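Cytoplasmic protein (Cryptococcus neoformans var. grubii serotype A, PDB 7LPO) probably hydrolyses the beta-glucosidic bond of steryl glucosides as a sterylglucosidase of glycoside hydrolase family 5. Local coordinates at residues Asp85-Arg90 with Trp571-Asp576; Thr64-Lys69 with Thr160-Gly165. One frame throughout, in Å; residues are numbered along the deposited sequence.

Contact 1: residues Asp85-Arg90 with Trp571-Asp576; sequences DLHLAR and WNYVPD
Helix 83-93 and the irregular segment 571-576 come closest at H87 and P575, whose CA atoms lie 7.8 Å apart, a gap bridged by side chains. The contact belongs to the TIM barrel of glycoside hydrolase family 5: segment 571-576 runs on from barrel strand 567-570, whose neighbour, strand 35-43, precedes helix 83-93 in the chain. Y573 reaches across with CG anti to its own nitrogen (chi1 -172°), and its hydroxyl ends between nitrogens of H87 and R90, residues about one helical turn apart. R90 NH1 donates to Y573 OH at 2.8 Å, with an N-H...O angle of 150°. The phenol oxygen lies in the guanidinium plane, and the guanidinium is nearly coplanar with the Y573 ring, so the two flat groups meet edge to edge. R90 gets there by an extended start and a bend at chi3, and its NE is held separately by the carbonyl of L654. H87 ND1 forms the second bond to Y573 OH, also 2.8 Å and nearly straight at 164°; either partner could be the donor. The phenol oxygen is thus held by two bonds, which fix the end of a buried tyrosine whose side chain also touches V41 and L43 of strand 35-43. The backbone of Y573 bonds to N42 of the same strand, tying the segment to the barrel wall. The H87 imidazole takes the hydroxyl at its edge and gives a face to P575, while W593 meets it edge-to-face. The proline makes a CH-pi contact in which CG stands 4.2 Å from the imidazole centroid, almost straight above it, while the neighbouring P575 CB approaches H87 NE2 to 3.7 Å.

Contact 2: residues Thr64-Lys69 with Thr160-Gly165; sequences TAEAGK and TLYACG
The Y162 ring meets the E66 carboxylate at its edge, with OE2 near the ring plane; the two flat groups are turned 53° against each other. W353 also packs against this tyrosine, the two ring planes inclined at about 35°, and P168 touches its side chain. Y162 OH donates to E66 OE2 over 2.5 Å, a short bond. It uses the syn lone pair of OE2, on the side of the other carboxylate oxygen, and E66 OE1 lies 3.7 Å from Y162 CE2, displaced from the ring plane. The glutamate side chain bends at chi2 (-78°), which brings the carboxylate to a tyrosine that its CB does not face, and the two side chains cross at about a right angle. The backbones stay well apart, with the CA atoms of E66 and Y162 separated by 10.6 Å, so a single polar bond spans the interval. Both bonded oxygens have second partners: OE2 also bonds the hydroxyl of Y169, and the Y162 hydroxyl bonds NH1 of R348. The charge of R348 would probably polarise the Y162 hydroxyl and make it a stronger donor to E66 OE2. Each segment ends its helix in a Schellman motif, with G68 and G165 at positive phi; G68 N bonds A65 O, K69 N bonds T64 O and G165 N bonds Y162 O. The contact joins the C-terminal ends of helices 61-66 and 159-163. K352 and R357 bond carbonyls at these ends, E66 O and those of Y162 and A163 respectively, while C164 packs on helices 206-221 and 232-254.

Contacts 1 and 2 lie 31 Å apart between centres, with nearest atoms about 15 Å apart, and they do not touch. Their segments alternate along the chain: 64-69, 85-90, 160-165, then 571-576. Helices 61-66 and 83-93 follow each other and supply the first segment of each contact, yet their partners come from widely separated parts of the sequence. Contact 1 joins a helix to the segment leaving strand 567-570, next to strand 35-43 of the barrel. Contact 2 lies farther from the centre of the chain and joins two short helices. Together they tie the early part of the chain at separate places, once to a late barrel segment and once to helix 159-163.

Contact 1: residues Asp85-Arg90 with Trp571-Asp576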
ATOM      1  N   ASP A  85     -19.973  11.963  -4.754  1.00 24.79           N
ATOM      2  CA  ASP A  85     -19.810  12.254  -6.174  1.00 25.33           C
ATOM      3  C   ASP A  85     -18.807  13.376  -6.408  1.00 23.70           C
ATOM      4  O   ASP A  85     -18.150  13.404  -7.453  1.00 23.26           O
ATOM      5  CB  ASP A  85     -21.155  12.622  -6.797  1.00 30.84           C
ATOM      6  CG  ASP A  85     -22.113  11.447  -6.843  1.00 37.76           C
ATOM      7  OD1 ASP A  85     -21.909  10.557  -7.693  1.00 37.46           O
ATOM      8  OD2 ASP A  85     -23.054  11.399  -6.014  1.00 43.12           O
ATOM      9  N   LEU A  86     -18.694  14.318  -5.472  1.00 27.20           N
ATOM     10  CA  LEU A  86     -17.753  15.417  -5.651  1.00 26.61           C
ATOM     11  C   LEU A  86     -16.314  14.921  -5.578  1.00 24.70           C
ATOM     12  O   LEU A  86     -15.460  15.370  -6.348  1.00 23.73           O
ATOM     13  CB  LEU A  86     -18.009  16.490  -4.599  1.00 27.70           C
ATOM     14  CG  LEU A  86     -17.324  17.833  -4.836  1.00 33.14           C
ATOM     15  CD1 LEU A  86     -17.552  18.356  -6.247  1.00 34.15           C
ATOM     16  CD2 LEU A  86     -17.809  18.866  -3.807  1.00 36.61           C
ATOM     17  N   HIS A  87     -16.031  13.982  -4.672  1.00 21.76           N
ATOM     18  CA  HIS A  87     -14.683  13.435  -4.574  1.00 19.60           C
ATOM     19  C   HIS A  87     -14.312  12.660  -5.830  1.00 18.51           C
ATOM     20  O   HIS A  87     -13.214  12.831  -6.375  1.00 17.04           O
ATOM     21  CB  HIS A  87     -14.575  12.541  -3.347  1.00 20.56           C
ATOM     22  CG  HIS A  87     -14.603  13.290  -2.054  1.00 20.16           C
ATOM     23  ND1 HIS A  87     -13.654  14.228  -1.715  1.00 19.62           N
ATOM     24  CD2 HIS A  87     -15.467  13.237  -1.015  1.00 21.59           C
ATOM     25  CE1 HIS A  87     -13.930  14.719  -0.522  1.00 21.72           C
ATOM     26  NE2 HIS A  87     -15.020  14.127  -0.070  1.00 21.62           N
ATOM     27  N   LEU A  88     -15.213  11.799  -6.310  1.00 19.14           N
ATOM     28  CA  LEU A  88     -14.918  11.039  -7.519  1.00 17.16           C
ATOM     29  C   LEU A  88     -14.789  11.965  -8.721  1.00 18.73           C
ATOM     30  O   LEU A  88     -13.937  11.751  -9.589  1.00 23.16           O
ATOM     31  CB  LEU A  88     -15.994   9.979  -7.759  1.00 15.72           C
ATOM     32  CG  LEU A  88     -16.086   8.888  -6.687  1.00 17.00           C
ATOM     33  CD1 LEU A  88     -17.347   8.032  -6.844  1.00 19.50           C
ATOM     34  CD2 LEU A  88     -14.861   7.982  -6.711  1.00 16.75           C
ATOM     35  N   ALA A  89     -15.619  13.004  -8.789  1.00 16.80           N
ATOM     36  CA  ALA A  89     -15.491  13.976  -9.868  1.00 15.78           C
ATOM     37  C   ALA A  89     -14.108  14.603  -9.860  1.00 14.77           C
ATOM     38  O   ALA A  89     -13.475  14.749 -10.912  1.00 15.72           O
ATOM     39  CB  ALA A  89     -16.564  15.056  -9.737  1.00 19.16           C
ATOM     40  N   ARG A  90     -13.628  14.983  -8.676  1.00 14.44           N
ATOM     41  CA  ARG A  90     -12.306  15.580  -8.571  1.00 14.04           C
ATOM     42  C   ARG A  90     -11.245  14.616  -9.077  1.00 14.02           C
ATOM     43  O   ARG A  90     -10.388  14.982  -9.887  1.00 14.12           O
ATOM     44  CB  ARG A  90     -12.043  15.980  -7.121  1.00 14.07           C
ATOM     45  CG  ARG A  90     -10.750  16.759  -6.897  1.00 16.06           C
ATOM     46  CD  ARG A  90     -10.650  17.242  -5.432  1.00 18.07           C
ATOM     47  NE  ARG A  90     -11.683  18.225  -5.094  1.00 19.44           N
ATOM     48  CZ  ARG A  90     -12.677  18.020  -4.233  1.00 18.51           C
ATOM     49  NH1 ARG A  90     -12.801  16.860  -3.592  1.00 19.10           N
ATOM     50  NH2 ARG A  90     -13.546  18.989  -4.002  1.00 17.42           N
ATOM     51  N   TRP A 571      -0.595   6.868  -2.899  1.00 14.10           N
ATOM     52  CA  TRP A 571      -1.049   6.860  -1.510  1.00 14.12           C
ATOM     53  C   TRP A 571      -0.970   8.289  -0.976  1.00 14.15           C
ATOM     54  O   TRP A 571       0.130   8.845  -0.884  1.00 14.17           O
ATOM     55  CB  TRP A 571      -0.196   5.922  -0.640  1.00 14.15           C
ATOM     56  CG  TRP A 571      -0.784   5.783   0.737  1.00 14.17           C
ATOM     57  CD1 TRP A 571      -0.572   6.600   1.809  1.00 14.21           C
ATOM     58  CD2 TRP A 571      -1.727   4.791   1.168  1.00 14.16           C
ATOM     59  NE1 TRP A 571      -1.334   6.185   2.880  1.00 14.23           N
ATOM     60  CE2 TRP A 571      -2.052   5.077   2.513  1.00 14.20           C
ATOM     61  CE3 TRP A 571      -2.327   3.695   0.547  1.00 14.13           C
ATOM     62  CZ2 TRP A 571      -2.940   4.295   3.251  1.00 15.22           C
ATOM     63  CZ3 TRP A 571      -3.213   2.921   1.274  1.00 14.14           C
ATOM     64  CH2 TRP A 571      -3.513   3.224   2.613  1.00 16.36           C
ATOM     65  N   ASN A 572      -2.112   8.897  -0.627  1.00 15.05           N
ATOM     66  CA  ASN A 572      -3.465   8.391  -0.835  1.00 14.70           C
ATOM     67  C   ASN A 572      -4.408   9.614  -0.925  1.00 14.57           C
ATOM     68  O   ASN A 572      -3.957  10.761  -0.971  1.00 14.39           O
ATOM     69  CB  ASN A 572      -3.899   7.449   0.283  1.00 17.76           C
ATOM     70  CG  ASN A 572      -3.848   8.093   1.652  1.00 18.79           C
ATOM     71  OD1 ASN A 572      -3.116   9.064   1.898  1.00 20.94           O
ATOM     72  ND2 ASN A 572      -4.621   7.539   2.559  1.00 19.12           N
ATOM     73  N   TYR A 573      -5.712   9.361  -0.949  1.00 14.11           N
ATOM     74  CA  TYR A 573      -6.745  10.393  -0.967  1.00 14.12           C
ATOM     75  C   TYR A 573      -7.629  10.183   0.256  1.00 14.27           C
ATOM     76  O   TYR A 573      -8.267   9.135   0.390  1.00 14.41           O
ATOM     77  CB  TYR A 573      -7.553  10.310  -2.263  1.00 16.52           C
ATOM     78  CG  TYR A 573      -8.517  11.441  -2.496  1.00 17.87           C
ATOM     79  CD1 TYR A 573      -8.111  12.610  -3.134  1.00 17.41           C
ATOM     80  CD2 TYR A 573      -9.850  11.333  -2.096  1.00 21.97           C
ATOM     81  CE1 TYR A 573      -9.008  13.651  -3.355  1.00 17.77           C
ATOM     82  CE2 TYR A 573     -10.750  12.353  -2.317  1.00 22.51           C
ATOM     83  CZ  TYR A 573     -10.329  13.513  -2.952  1.00 21.51           C
ATOM     84  OH  TYR A 573     -11.235  14.537  -3.161  1.00 21.77           O
ATOM     85  N   VAL A 574      -7.651  11.160   1.151  1.00 15.14           N
ATOM     86  CA  VAL A 574      -8.331  11.002   2.431  1.00 15.34           C
ATOM     87  C   VAL A 574      -9.324  12.139   2.624  1.00 16.85           C
ATOM     88  O   VAL A 574      -8.920  13.246   3.020  1.00 17.93           O
ATOM     89  CB  VAL A 574      -7.325  10.967   3.591  1.00 16.17           C
ATOM     90  CG1 VAL A 574      -8.028  10.710   4.909  1.00 18.59           C
ATOM     91  CG2 VAL A 574      -6.241   9.918   3.336  1.00 14.85           C
ATOM     92  N   PRO A 575     -10.620  11.903   2.401  1.00 17.59           N
ATOM     93  CA  PRO A 575     -11.602  12.995   2.547  1.00 20.13           C
ATOM     94  C   PRO A 575     -11.581  13.727   3.883  1.00 19.54           C
ATOM     95  O   PRO A 575     -11.915  14.919   3.912  1.00 19.71           O
ATOM     96  CB  PRO A 575     -12.944  12.283   2.329  1.00 21.63           C
ATOM     97  CG  PRO A 575     -12.592  11.142   1.366  1.00 22.84           C
ATOM     98  CD  PRO A 575     -11.212  10.687   1.802  1.00 20.21           C
ATOM     99  N   ASP A 576     -11.199  13.082   4.985  1.00 20.33           N
ATOM    100  CA  ASP A 576     -11.265  13.722   6.295  1.00 20.96           C
ATOM    101  C   ASP A 576      -9.885  14.090   6.842  1.00 20.06           C
ATOM    102  O   ASP A 576      -9.743  14.325   8.046  1.00 21.88           O
ATOM    103  CB  ASP A 576     -12.018  12.834   7.290  1.00 26.07           C
ATOM    104  CG  ASP A 576     -11.298  11.525   7.580  1.00 33.49           C
ATOM    105  OD1 ASP A 576     -10.216  11.280   7.000  1.00 36.89           O
ATOM    106  OD2 ASP A 576     -11.819  10.731   8.392  1.00 36.42           O
TER

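Contact 2: residues Thr64-Lys69 with Thr160-Gly165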
ATOM      1  N   THR A  64     -15.348  -0.729  22.054  1.00 24.43           N
ATOM      2  CA  THR A  64     -16.174  -1.048  20.897  1.00 23.53           C
ATOM      3  C   THR A  64     -15.720  -2.348  20.250  1.00 20.42           C
ATOM      4  O   THR A  64     -16.550  -3.151  19.812  1.00 17.86           O
ATOM      5  CB  THR A  64     -16.149   0.093  19.880  1.00 27.35           C
ATOM      6  OG1 THR A  64     -14.797   0.405  19.535  1.00 31.03           O
ATOM      7  CG2 THR A  64     -16.820   1.340  20.449  1.00 27.66           C
ATOM      8  N   ALA A  65     -14.405  -2.579  20.179  1.00 18.73           N
ATOM      9  CA  ALA A  65     -13.918  -3.805  19.552  1.00 19.06           C
ATOM     10  C   ALA A  65     -14.198  -5.019  20.434  1.00 18.94           C
ATOM     11  O   ALA A  65     -14.536  -6.101  19.930  1.00 17.65           O
ATOM     12  CB  ALA A  65     -12.423  -3.681  19.243  1.00 19.07           C
ATOM     13  N   GLU A  66     -14.064  -4.866  21.756  1.00 18.98           N
ATOM     14  CA  GLU A  66     -14.383  -5.979  22.649  1.00 20.04           C
ATOM     15  C   GLU A  66     -15.849  -6.366  22.540  1.00 21.01           C
ATOM     16  O   GLU A  66     -16.194  -7.543  22.702  1.00 21.76           O
ATOM     17  CB  GLU A  66     -14.051  -5.630  24.100  1.00 20.97           C
ATOM     18  CG  GLU A  66     -12.569  -5.485  24.384  1.00 24.10           C
ATOM     19  CD  GLU A  66     -11.854  -6.817  24.533  1.00 27.76           C
ATOM     20  OE1 GLU A  66     -12.440  -7.863  24.191  1.00 29.15           O
ATOM     21  OE2 GLU A  66     -10.697  -6.818  24.998  1.00 28.82           O
ATOM     22  N   ALA A  67     -16.720  -5.397  22.260  1.00 22.94           N
ATOM     23  CA  ALA A  67     -18.143  -5.640  22.078  1.00 21.18           C
ATOM     24  C   ALA A  67     -18.463  -6.218  20.712  1.00 21.17           C
ATOM     25  O   ALA A  67     -19.644  -6.437  20.412  1.00 21.25           O
ATOM     26  CB  ALA A  67     -18.933  -4.340  22.276  1.00 20.41           C
ATOM     27  N   GLY A  68     -17.450  -6.462  19.882  1.00 19.86           N
ATOM     28  CA  GLY A  68     -17.680  -7.010  18.564  1.00 19.49           C
ATOM     29  C   GLY A  68     -18.164  -6.023  17.535  1.00 18.38           C
ATOM     30  O   GLY A  68     -18.635  -6.438  16.472  1.00 18.13           O
ATOM     31  N   LYS A  69     -18.057  -4.730  17.810  1.00 22.34           N
ATOM     32  CA  LYS A  69     -18.524  -3.706  16.892  1.00 23.36           C
ATOM     33  C   LYS A  69     -17.411  -3.271  15.945  1.00 23.09           C
ATOM     34  O   LYS A  69     -16.226  -3.529  16.163  1.00 21.77           O
ATOM     35  CB  LYS A  69     -19.054  -2.499  17.665  1.00 26.14           C
ATOM     36  CG  LYS A  69     -20.268  -2.838  18.521  1.00 31.94           C
ATOM     37  CD  LYS A  69     -20.568  -1.759  19.539  1.00 36.66           C
ATOM     38  CE  LYS A  69     -21.941  -1.996  20.179  1.00 39.64           C
ATOM     39  NZ  LYS A  69     -22.172  -1.072  21.328  1.00 42.40           N
ATOM     40  N   THR A 160      -8.383 -11.791  16.878  1.00 14.62           N
ATOM     41  CA  THR A 160      -7.220 -12.565  16.447  1.00 14.62           C
ATOM     42  C   THR A 160      -6.105 -12.511  17.483  1.00 14.69           C
ATOM     43  O   THR A 160      -5.352 -13.479  17.633  1.00 14.71           O
ATOM     44  CB  THR A 160      -6.685 -12.080  15.089  1.00 14.57           C
ATOM     45  OG1 THR A 160      -6.300 -10.696  15.165  1.00 14.57           O
ATOM     46  CG2 THR A 160      -7.736 -12.281  14.004  1.00 14.51           C
ATOM     47  N   LEU A 161      -5.977 -11.394  18.201  1.00 14.76           N
ATOM     48  CA  LEU A 161      -4.997 -11.318  19.282  1.00 15.18           C
ATOM     49  C   LEU A 161      -5.280 -12.364  20.357  1.00 14.83           C
ATOM     50  O   LEU A 161      -4.372 -13.067  20.820  1.00 14.87           O
ATOM     51  CB  LEU A 161      -5.004  -9.921  19.900  1.00 14.79           C
ATOM     52  CG  LEU A 161      -4.164  -8.848  19.215  1.00 14.77           C
ATOM     53  CD1 LEU A 161      -4.761  -8.533  17.870  1.00 14.70           C
ATOM     54  CD2 LEU A 161      -4.090  -7.592  20.072  1.00 17.15           C
ATOM     55  N   TYR A 162      -6.537 -12.451  20.793  1.00 14.83           N
ATOM     56  CA  TYR A 162      -6.906 -13.461  21.775  1.00 14.88           C
ATOM     57  C   TYR A 162      -6.665 -14.860  21.235  1.00 14.87           C
ATOM     58  O   TYR A 162      -6.180 -15.734  21.959  1.00 14.93           O
ATOM     59  CB  TYR A 162      -8.364 -13.279  22.169  1.00 14.87           C
ATOM     60  CG  TYR A 162      -8.609 -12.091  23.043  1.00 14.90           C
ATOM     61  CD1 TYR A 162      -8.212 -12.095  24.373  1.00 14.98           C
ATOM     62  CD2 TYR A 162      -9.231 -10.966  22.550  1.00 14.86           C
ATOM     63  CE1 TYR A 162      -8.443 -11.023  25.187  1.00 15.01           C
ATOM     64  CE2 TYR A 162      -9.469  -9.881  23.363  1.00 14.89           C
ATOM     65  CZ  TYR A 162      -9.077  -9.921  24.682  1.00 14.97           C
ATOM     66  OH  TYR A 162      -9.313  -8.842  25.493  1.00 15.00           O
ATOM     67  N   ALA A 163      -6.974 -15.088  19.957  1.00 14.81           N
ATOM     68  CA  ALA A 163      -6.701 -16.393  19.366  1.00 14.80           C
ATOM     69  C   ALA A 163      -5.221 -16.749  19.468  1.00 14.84           C
ATOM     70  O   ALA A 163      -4.880 -17.930  19.632  1.00 14.87           O
ATOM     71  CB  ALA A 163      -7.166 -16.419  17.915  1.00 14.73           C
ATOM     72  N   CYS A 164      -4.337 -15.746  19.399  1.00 14.84           N
ATOM     73  CA  CYS A 164      -2.894 -15.939  19.510  1.00 14.87           C
ATOM     74  C   CYS A 164      -2.403 -15.966  20.954  1.00 14.95           C
ATOM     75  O   CYS A 164      -1.189 -16.045  21.179  1.00 14.99           O
ATOM     76  CB  CYS A 164      -2.157 -14.839  18.741  1.00 14.84           C
ATOM     77  SG  CYS A 164      -2.423 -14.943  16.937  1.00 15.26           S
ATOM     78  N   GLY A 165      -3.309 -15.924  21.927  1.00 17.09           N
ATOM     79  CA  GLY A 165      -2.918 -16.017  23.318  1.00 17.17           C
ATOM     80  C   GLY A 165      -2.311 -14.760  23.882  1.00 17.20           C
ATOM     81  O   GLY A 165      -1.536 -14.830  24.834  1.00 17.27           O
TER